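PDB 6A02: YfdX protein from Salmonella enterica I, which has no firmly assigned biochemical activity but is implicated in both the antibiotic stress response and the virulence of the bacterium. Local coordinates for residues A[20-25]-A[79-84]; A[49-54]-A[141-146]. One frame throughout, in Å; residues are numbered along the deposited sequence. Where two conformers were deposited one is given.

Interaction 1: A[20-25]-A[79-84]; sequences QAWQAM and IRINSS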
loop_
_atom_site.group_PDB
_atom_site.type_symbol
_atom_site.label_atom_id
_atom_site.label_comp_id
_atom_site.label_asym_id
_atom_site.label_seq_id
_atom_site.Cartn_x
_atom_site.Cartn_y
_atom_site.Cartn_z
ATOM N N GLN A 20 -3.743 -6.930 21.228
ATOM C CA GLN A 20 -2.426 -6.679 21.803
ATOM C C GLN A 20 -1.352 -6.687 20.725
ATOM O O GLN A 20 -0.461 -5.830 20.722
ATOM C CB GLN A 20 -2.088 -7.721 22.863
ATOM C CG GLN A 20 -2.864 -7.593 24.163
ATOM C CD GLN A 20 -2.564 -8.747 25.090
ATOM O OE1 GLN A 20 -2.756 -9.909 24.729
ATOM N NE2 GLN A 20 -2.070 -8.438 26.288
ATOM N N ALA A 21 -1.409 -7.659 19.815
ATOM C CA ALA A 21 -0.401 -7.722 18.761
ATOM C C ALA A 21 -0.563 -6.581 17.770
ATOM O O ALA A 21 0.432 -6.095 17.219
ATOM C CB ALA A 21 -0.462 -9.066 18.041
ATOM N N TRP A 22 -1.798 -6.149 17.513
ATOM C CA TRP A 22 -1.976 -4.960 16.692
ATOM C C TRP A 22 -1.283 -3.759 17.322
ATOM O O TRP A 22 -0.548 -3.028 16.647
ATOM C CB TRP A 22 -3.465 -4.683 16.448
ATOM C CG TRP A 22 -3.645 -3.660 15.384
ATOM C CD1 TRP A 22 -3.715 -3.876 14.040
ATOM C CD2 TRP A 22 -3.729 -2.253 15.571
ATOM N NE1 TRP A 22 -3.853 -2.683 13.373
ATOM C CE2 TRP A 22 -3.871 -1.671 14.298
ATOM C CE3 TRP A 22 -3.717 -1.428 16.696
ATOM C CZ2 TRP A 22 -3.985 -0.301 14.115
ATOM C CZ3 TRP A 22 -3.835 -0.067 16.515
ATOM C CH2 TRP A 22 -3.971 0.480 15.234
ATOM N N GLN A 23 -1.496 -3.545 18.625
ATOM C CA GLN A 23 -0.863 -2.416 19.293
ATOM C C GLN A 23 0.649 -2.576 19.330
ATOM O O GLN A 23 1.378 -1.582 19.240
ATOM C CB GLN A 23 -1.434 -2.266 20.703
ATOM C CG GLN A 23 -0.911 -1.041 21.452
ATOM C CD GLN A 23 -1.308 0.246 20.770
ATOM O OE1 GLN A 23 -2.457 0.406 20.358
ATOM N NE2 GLN A 23 -0.350 1.159 20.603
ATOM N N ALA A 24 1.132 -3.812 19.443
ATOM C CA ALA A 24 2.569 -4.051 19.412
ATOM C C ALA A 24 3.165 -3.602 18.085
ATOM O O ALA A 24 4.233 -2.976 18.055
ATOM C CB ALA A 24 2.862 -5.533 19.660
ATOM N N MET A 25 2.479 -3.890 16.977
ATOM C CA MET A 25 3.000 -3.464 15.680
ATOM C C MET A 25 2.991 -1.948 15.560
ATOM O O MET A 25 3.913 -1.362 14.979
ATOM C CB MET A 25 2.189 -4.101 14.550
ATOM C CG MET A 25 2.276 -5.626 14.495
ATOM S SD MET A 25 3.961 -6.267 14.622
ATOM C CE MET A 25 4.695 -5.547 13.159
ATOM N N ILE A 79 -0.463 -15.137 13.314
ATOM C CA ILE A 79 -1.626 -14.739 14.100
ATOM C C ILE A 79 -2.334 -13.559 13.443
ATOM O O ILE A 79 -1.717 -12.714 12.780
ATOM C CB ILE A 79 -1.293 -14.416 15.574
ATOM C CG1 ILE A 79 -0.290 -13.261 15.667
ATOM C CG2 ILE A 79 -0.814 -15.675 16.329
ATOM C CD1 ILE A 79 -0.289 -12.582 17.055
ATOM N N ARG A 80 -3.645 -13.501 13.653
ATOM C CA ARG A 80 -4.492 -12.428 13.139
ATOM C C ARG A 80 -4.373 -11.185 14.011
ATOM O O ARG A 80 -4.529 -11.261 15.236
ATOM C CB ARG A 80 -5.957 -12.876 13.144
ATOM C CG ARG A 80 -6.276 -13.987 12.153
ATOM C CD ARG A 80 -7.726 -14.459 12.276
ATOM N NE ARG A 80 -7.920 -15.117 13.558
ATOM C CZ ARG A 80 -7.744 -16.421 13.766
ATOM N NH1 ARG A 80 -7.409 -17.230 12.761
ATOM N NH2 ARG A 80 -7.916 -16.918 14.988
ATOM N N ILE A 81 -4.127 -10.032 13.384
ATOM C CA ILE A 81 -4.055 -8.768 14.107
ATOM C C ILE A 81 -5.067 -7.731 13.643
ATOM O O ILE A 81 -5.259 -6.728 14.346
ATOM C CB ILE A 81 -2.628 -8.166 14.138
ATOM C CG1 ILE A 81 -2.228 -7.613 12.769
ATOM C CG2 ILE A 81 -1.633 -9.194 14.630
ATOM C CD1 ILE A 81 -0.931 -6.812 12.793
ATOM N N ASN A 82 -5.718 -7.927 12.501
ATOM C CA ASN A 82 -6.744 -6.989 12.059
ATOM C C ASN A 82 -7.578 -7.661 10.985
ATOM O O ASN A 82 -7.108 -8.566 10.293
ATOM C CB ASN A 82 -6.132 -5.687 11.525
ATOM C CG ASN A 82 -7.170 -4.608 11.313
ATOM O OD1 ASN A 82 -7.789 -4.154 12.260
ATOM N ND2 ASN A 82 -7.376 -4.206 10.061
ATOM N N SER A 83 -8.815 -7.194 10.833
ATOM C CA SER A 83 -9.641 -7.566 9.694
ATOM C C SER A 83 -10.266 -6.320 9.091
ATOM O O SER A 83 -10.707 -5.417 9.814
ATOM C CB SER A 83 -10.776 -8.504 10.083
ATOM O OG SER A 83 -11.115 -9.307 8.968
ATOM N N SER A 84 -10.332 -6.288 7.763
ATOM C CA SER A 84 -11.045 -5.232 7.057
ATOM C C SER A 84 -11.828 -5.835 5.900
ATOM O O SER A 84 -11.698 -7.020 5.578
ATOM C CB SER A 84 -10.095 -4.150 6.540
ATOM O OG SER A 84 -9.288 -4.659 5.491
#
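A21 and I81 meet methyl to methyl where helix 19-36 passes across strand 77-89. The CB of A21 lies 3.6 Å from CG2 of I81 and 3.7 Å from CD1 of I79, so two strand residues close on one small helix side chain. The backbones come near here, W22 CA lying 5.1 Å from I81 CA, consistent with the small side chain of the neighbouring A21, and the short axes run at 85°. I81 carries most of the strand's share. Its CG1 sits between the backbone N and the carbonyl carbon (chi1 72°), and the extended branch ends with CD1 3.8 Å from CG of M25, the side chains crossing at about a right angle. This apolar part is buried and tightly packed; L54 of helix 40-54 also touches A21, while I169 and T139 border M25.

The W22 and N82 end is more open, both residues being partly exposed. CG of W22 is anti to the backbone N, and the indole approaches the strand obliquely through CD1, which is 3.3 Å from the carbonyl O of I81; N82 is the looser neighbour, its CB 3.9 Å from W22 CD1. W22 and N82 point the same way side by side, with indole and amide planes 42° apart, and no hydrogen bond joins helix to strand. Both are engaged by R26 of the second subunit, which forms a cation-pi contact with the indole and donates from NH1 to OD1 of N82. The tight side is internal to the chain, whereas the more open side meets the subunit interface. I81 and N82 both pair with E132 through backbone hydrogen bonds, a classic beta bulge, and the helix packs across this bulged strand of an antiparallel sheet.

Interaction 2: A[49-54]-A[141-146]; sequences QAEKLL and KDVTTA
Helices 40-54 and 136-151 run roughly antiparallel here, their short axes 9.4 Å apart at the closest and at 144° to each other, with E51 and V143 nearest in the backbone. The contact is a helix-helix packing within the helical part of the fold, where I28 of helix 19-36 also touches V143. V143 is the apolar centre: both of its methyls face helix 40-54, with different partners. CG1, anti to the backbone N, lies against the helix backbone, 3.7 Å from N of E51 and 3.8 Å from its CB, and reaches CB of A50 at the longer distance of 4.3 Å. CG2 meets the end of L54, whose CD1 is 4.1 Å away; these two side chains cross obliquely in a looser contact. L54 also touches T139 of helix 136-151, while its carbonyl O accepts a hydrogen bond from NE of R140, a further tie to helix 136-151 at the C-terminal end of helix 40-54.

The polar part lies beside V143, between two partly exposed residues. E51 leaves its helix with CG anti to the backbone N (chi1 -172°) and stays extended beyond it, which carries the carboxylate across to T144; L147, a turn further along helix 136-151, packs against the same side chain. For the single hydroxyl proton of T144, O of R140 in its own helix is at most a weak secondary acceptor. Alongside the hydroxyl, the T144 methyl CG2 is 3.6 Å from E51 OE2, so the carboxylate oxygen rests against the threonine as well as being bonded to it. T144 OG1 donates to OE2 of E51 over 2.8 Å, arriving on the anti side of the carboxylate and 17° out of its plane.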
loop_
_atom_site.group_PDB
_atom_site.type_symbol
_atom_site.label_atom_id
_atom_site.label_comp_id
_atom_site.label_asym_id
_atom_site.label_seq_id
_atom_site.Cartn_x
_atom_site.Cartn_y
_atom_site.Cartn_z
ATOM N N GLN A 49 7.313 -1.861 25.393
ATOM C CA GLN A 49 5.875 -2.097 25.454
ATOM C C GLN A 49 5.454 -3.154 24.441
ATOM O O GLN A 49 4.646 -4.036 24.750
ATOM C CB GLN A 49 5.084 -0.808 25.235
ATOM C CG GLN A 49 5.270 0.284 26.291
ATOM C CD GLN A 49 4.633 1.607 25.886
ATOM O OE1 GLN A 49 4.147 1.762 24.768
ATOM N NE2 GLN A 49 4.631 2.567 26.802
ATOM N N ALA A 50 5.996 -3.082 23.221
ATOM C CA ALA A 50 5.679 -4.097 22.223
ATOM C C ALA A 50 6.096 -5.481 22.698
ATOM O O ALA A 50 5.367 -6.463 22.498
ATOM C CB ALA A 50 6.359 -3.748 20.898
ATOM N N GLU A 51 7.274 -5.583 23.320
ATOM C CA GLU A 51 7.732 -6.866 23.839
ATOM C C GLU A 51 6.771 -7.407 24.889
ATOM O O GLU A 51 6.432 -8.596 24.872
ATOM C CB GLU A 51 9.142 -6.723 24.411
ATOM C CG GLU A 51 9.786 -8.049 24.801
ATOM C CD GLU A 51 11.157 -7.880 25.428
ATOM O OE1 GLU A 51 11.325 -6.956 26.257
ATOM O OE2 GLU A 51 12.065 -8.671 25.088
ATOM N N LYS A 52 6.310 -6.551 25.800
ATOM C CA LYS A 52 5.387 -7.018 26.832
ATOM C C LYS A 52 4.062 -7.460 26.225
ATOM O O LYS A 52 3.483 -8.470 26.646
ATOM C CB LYS A 52 5.181 -5.940 27.900
ATOM C CG LYS A 52 6.369 -5.794 28.833
ATOM C CD LYS A 52 6.091 -4.844 29.984
ATOM C CE LYS A 52 7.133 -5.021 31.071
ATOM N NZ LYS A 52 8.513 -4.927 30.516
ATOM N N LEU A 53 3.573 -6.729 25.223
ATOM C CA LEU A 53 2.312 -7.103 24.589
ATOM C C LEU A 53 2.413 -8.453 23.887
ATOM O O LEU A 53 1.505 -9.286 23.998
ATOM C CB LEU A 53 1.865 -6.011 23.619
ATOM C CG LEU A 53 1.377 -4.684 24.212
ATOM C CD1 LEU A 53 1.435 -3.572 23.178
ATOM C CD2 LEU A 53 -0.039 -4.814 24.747
ATOM N N LEU A 54 3.502 -8.685 23.142
ATOM C CA LEU A 54 3.627 -9.911 22.362
ATOM C C LEU A 54 3.955 -11.130 23.211
ATOM O O LEU A 54 3.820 -12.258 22.723
ATOM C CB LEU A 54 4.716 -9.744 21.296
ATOM C CG LEU A 54 4.388 -8.770 20.171
ATOM C CD1 LEU A 54 5.630 -8.528 19.318
ATOM C CD2 LEU A 54 3.242 -9.327 19.330
ATOM N N LYS A 141 11.073 -12.247 18.178
ATOM C CA LYS A 141 12.532 -12.226 18.095
ATOM C C LYS A 141 13.043 -10.890 17.573
ATOM O O LYS A 141 14.038 -10.366 18.078
ATOM C CB LYS A 141 13.040 -13.383 17.233
ATOM C CG LYS A 141 14.566 -13.479 17.173
ATOM C CD LYS A 141 15.008 -14.732 16.429
ATOM C CE LYS A 141 16.521 -14.791 16.273
ATOM N NZ LYS A 141 16.923 -15.886 15.341
ATOM N N ASP A 142 12.383 -10.324 16.558
ATOM C CA ASP A 142 12.769 -8.998 16.075
ATOM C C ASP A 142 12.744 -7.973 17.205
ATOM O O ASP A 142 13.662 -7.156 17.340
ATOM C CB ASP A 142 11.829 -8.534 14.959
ATOM C CG ASP A 142 11.981 -9.308 13.659
ATOM O OD1 ASP A 142 13.001 -10.003 13.457
ATOM O OD2 ASP A 142 11.051 -9.183 12.820
ATOM N N VAL A 143 11.686 -7.979 18.019
ATOM C CA VAL A 143 11.550 -6.964 19.063
ATOM C C VAL A 143 12.607 -7.150 20.140
ATOM O O VAL A 143 13.284 -6.195 20.536
ATOM C CB VAL A 143 10.132 -6.973 19.653
ATOM C CG1 VAL A 143 10.035 -5.983 20.818
ATOM C CG2 VAL A 143 9.144 -6.607 18.577
ATOM N N THR A 144 12.751 -8.379 20.637
ATOM C CA THR A 144 13.714 -8.620 21.706
ATOM C C THR A 144 15.128 -8.332 21.232
ATOM O O THR A 144 15.925 -7.727 21.961
ATOM C CB THR A 144 13.589 -10.055 22.204
ATOM O OG1 THR A 144 12.291 -10.239 22.778
ATOM C CG2 THR A 144 14.646 -10.331 23.265
ATOM N N THR A 145 15.452 -8.741 20.003
ATOM C CA THR A 145 16.786 -8.482 19.478
ATOM C C THR A 145 17.002 -6.992 19.238
ATOM O O THR A 145 18.084 -6.467 19.516
ATOM C CB THR A 145 17.036 -9.306 18.212
ATOM O OG1 THR A 145 16.769 -10.688 18.480
ATOM C CG2 THR A 145 18.486 -9.166 17.780
ATOM N N ALA A 146 15.977 -6.282 18.756
ATOM C CA ALA A 146 16.124 -4.840 18.573
ATOM C C ALA A 146 16.396 -4.136 19.899
ATOM O O ALA A 146 17.224 -3.218 19.958
ATOM C CB ALA A 146 14.881 -4.252 17.897
#

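From the N terminus, helix 19-36 supplies the first half of interaction 1 and helix 40-54, next in the chain, the first half of interaction 2. Strand 77-89 then closes a loop back to helix 19-36, and only after strand 125-135 does helix 136-151 close the second, longer loop onto helix 40-54. The segments alternate, so the two loops cross rather than nest. Interaction 1 ties the first helix to the antiparallel sheet; interaction 2 ties the second helix to a late one. The contacts lie about 14 Å apart between centres and meet directly where A24 CB packs 3.6 Å from L54 CG, so that helices 19-36 and 40-54 connect the sheet to helix 136-151.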